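Local coordinates for protein zinc chaperone AztD (Citrobacter koseri, PDB 6N01) that acts as a periplasmic zinc chaperone, binding zinc ions and handing one directly to the solute-binding protein AztC of the AztABCD zinc transport system, at residues A[117-122]-A[134-139]. Sequence-based numbering, arbitrary orientation.
Sequences LELTGK and IAQWFD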
loop_
_atom_site.group_PDB
_atom_site.type_symbol
_atom_site.label_atom_id
_atom_site.label_comp_id
_atom_site.label_asym_id
_atom_site.label_seq_id
_atom_site.Cartn_x
_atom_site.Cartn_y
_atom_site.Cartn_z
ATOM N N LEU A 117 -2.066 13.348 -17.101
ATOM C CA LEU A 117 -1.138 12.233 -17.202
ATOM C C LEU A 117 -1.860 10.941 -16.841
ATOM O O LEU A 117 -2.535 10.864 -15.811
ATOM C CB LEU A 117 0.045 12.468 -16.266
ATOM C CG LEU A 117 1.253 11.527 -16.368
ATOM C CD1 LEU A 117 2.458 12.441 -16.301
ATOM C CD2 LEU A 117 1.377 10.441 -15.309
ATOM N N GLU A 118 -1.748 9.941 -17.705
ATOM C CA GLU A 118 -2.217 8.586 -17.454
ATOM C C GLU A 118 -1.169 7.599 -17.922
ATOM O O GLU A 118 -0.478 7.837 -18.910
ATOM C CB GLU A 118 -3.513 8.259 -18.178
ATOM C CG GLU A 118 -4.762 8.948 -17.693
ATOM C CD GLU A 118 -5.980 8.387 -18.426
ATOM O OE1 GLU A 118 -5.761 7.669 -19.429
ATOM O OE2 GLU A 118 -7.135 8.637 -18.016
ATOM N N LEU A 119 -1.012 6.533 -17.172
ATOM C CA LEU A 119 -0.198 5.404 -17.580
ATOM C C LEU A 119 -1.051 4.335 -18.260
ATOM O O LEU A 119 -2.169 4.036 -17.824
ATOM C CB LEU A 119 0.518 4.853 -16.349
ATOM C CG LEU A 119 1.904 5.425 -16.001
ATOM C CD1 LEU A 119 2.066 6.902 -16.261
ATOM C CD2 LEU A 119 2.177 5.108 -14.514
ATOM N N THR A 120 -0.527 3.751 -19.339
ATOM C CA THR A 120 -1.302 2.798 -20.123
ATOM C C THR A 120 -0.534 1.499 -20.268
ATOM O O THR A 120 0.699 1.475 -20.349
ATOM C CB THR A 120 -1.670 3.344 -21.522
ATOM O OG1 THR A 120 -0.476 3.676 -22.251
ATOM C CG2 THR A 120 -2.546 4.582 -21.391
ATOM N N GLY A 121 -1.297 0.426 -20.300
ATOM C CA GLY A 121 -0.781 -0.922 -20.332
ATOM C C GLY A 121 -1.813 -1.904 -19.826
ATOM O O GLY A 121 -2.775 -1.554 -19.133
ATOM N N LYS A 122 -1.596 -3.168 -20.179
ATOM C CA LYS A 122 -2.531 -4.233 -19.843
ATOM C C LYS A 122 -2.430 -4.617 -18.378
ATOM O O LYS A 122 -1.364 -5.048 -17.920
ATOM C CB LYS A 122 -2.290 -5.461 -20.711
ATOM C CG LYS A 122 -2.858 -5.310 -22.116
ATOM C CD LYS A 122 -2.047 -6.045 -23.169
ATOM C CE LYS A 122 -2.605 -5.757 -24.551
ATOM N NZ LYS A 122 -1.901 -6.516 -25.617
ATOM N N ILE A 134 8.807 6.225 -8.907
ATOM C CA ILE A 134 7.572 5.467 -9.071
ATOM C C ILE A 134 7.843 4.279 -9.981
ATOM O O ILE A 134 8.464 4.429 -11.033
ATOM C CB ILE A 134 6.468 6.367 -9.658
ATOM C CG1 ILE A 134 6.067 7.421 -8.634
ATOM C CG2 ILE A 134 5.248 5.582 -10.089
ATOM C CD1 ILE A 134 5.381 8.619 -9.258
ATOM N N ALA A 135 7.345 3.111 -9.604
ATOM C CA ALA A 135 7.371 1.954 -10.483
ATOM C C ALA A 135 5.954 1.407 -10.557
ATOM O O ALA A 135 5.372 1.040 -9.526
ATOM C CB ALA A 135 8.361 0.903 -9.987
ATOM N N GLN A 136 5.382 1.399 -11.763
ATOM C CA GLN A 136 4.048 0.850 -11.997
ATOM C C GLN A 136 4.185 -0.432 -12.799
ATOM O O GLN A 136 4.650 -0.418 -13.946
ATOM C CB GLN A 136 3.161 1.864 -12.709
ATOM C CG GLN A 136 1.733 1.368 -12.994
ATOM C CD GLN A 136 0.986 1.028 -11.726
ATOM O OE1 GLN A 136 0.803 1.884 -10.871
ATOM N NE2 GLN A 136 0.538 -0.212 -11.606
ATOM N N TRP A 137 3.778 -1.529 -12.190
ATOM C CA TRP A 137 3.821 -2.844 -12.798
ATOM C C TRP A 137 2.587 -3.081 -13.670
ATOM O O TRP A 137 1.490 -2.581 -13.388
ATOM C CB TRP A 137 3.882 -3.908 -11.697
ATOM C CG TRP A 137 4.166 -5.275 -12.198
ATOM C CD1 TRP A 137 3.255 -6.216 -12.605
ATOM C CD2 TRP A 137 5.463 -5.856 -12.389
ATOM N NE1 TRP A 137 3.915 -7.347 -13.017
ATOM C CE2 TRP A 137 5.264 -7.154 -12.897
ATOM C CE3 TRP A 137 6.762 -5.409 -12.167
ATOM C CZ2 TRP A 137 6.311 -8.002 -13.196
ATOM C CZ3 TRP A 137 7.804 -6.255 -12.441
ATOM C CH2 TRP A 137 7.576 -7.546 -12.948
ATOM N N PHE A 138 2.779 -3.846 -14.745
ATOM C CA PHE A 138 1.681 -4.255 -15.615
ATOM C C PHE A 138 1.718 -5.761 -15.794
ATOM O O PHE A 138 2.668 -6.303 -16.387
ATOM C CB PHE A 138 1.770 -3.541 -16.949
ATOM C CG PHE A 138 1.517 -2.088 -16.829
ATOM C CD1 PHE A 138 2.541 -1.248 -16.481
ATOM C CD2 PHE A 138 0.259 -1.571 -17.019
ATOM C CE1 PHE A 138 2.330 0.093 -16.373
ATOM C CE2 PHE A 138 0.038 -0.223 -16.910
ATOM C CZ PHE A 138 1.072 0.610 -16.581
ATOM N N ASP A 139 0.677 -6.425 -15.283
ATOM C CA ASP A 139 0.643 -7.878 -15.304
ATOM C C ASP A 139 0.605 -8.406 -16.735
ATOM O O ASP A 139 1.152 -9.476 -17.021
ATOM C CB ASP A 139 -0.567 -8.366 -14.514
ATOM C CG ASP A 139 -0.447 -8.108 -13.023
ATOM O OD1 ASP A 139 0.606 -7.600 -12.585
ATOM O OD2 ASP A 139 -1.415 -8.408 -12.287
#
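F138 packs its ring against the backbone of T120 and G121 where two blades of the AztD beta-propeller face each other. Residues 117-120 belong to the outermost strand of one four-stranded antiparallel sheet, and 134-138 to the second strand of the next; the short segments run at 41° with axes 9.4 Å apart, and no hydrogen bond joins them. With CG beside its backbone N and anti to the carbonyl carbon (chi1 -68°), F138 lays its ring along the main chain of 120-121. CD2 reaches G121 C at 3.5 Å, an oblique approach, and CZ ends 3.9 Å from T120 O, which accepts a hydrogen bond from Q145 NE2. Close to the ring plane, L119 CB sits at the edge, 4.3 Å from CZ. G121 has no side chain to hold the ring off.

Further down the interface L119 and Q136 cross at a slant, L119 CD2 resting 3.8 Å from Q136 CB. Q136 CG lies anti to the backbone N, and the side chain then bends at chi2 (61°), which carries its amide forward along the strand, toward W137. There NE2 donates to W137 O at 3.1 Å, in the carbonyl plane and on a lone pair, while G125 O takes a second bond from the same nitrogen; together they fix the amide's rotation. Beyond F138, D139 OD2 is hydrogen-bonded to ND1 of H169, a zinc-site ligand, so this seam reaches the first high-affinity site. At this end K122 O lies 3.6 Å from F138 CB, in the ring's plane at its edge.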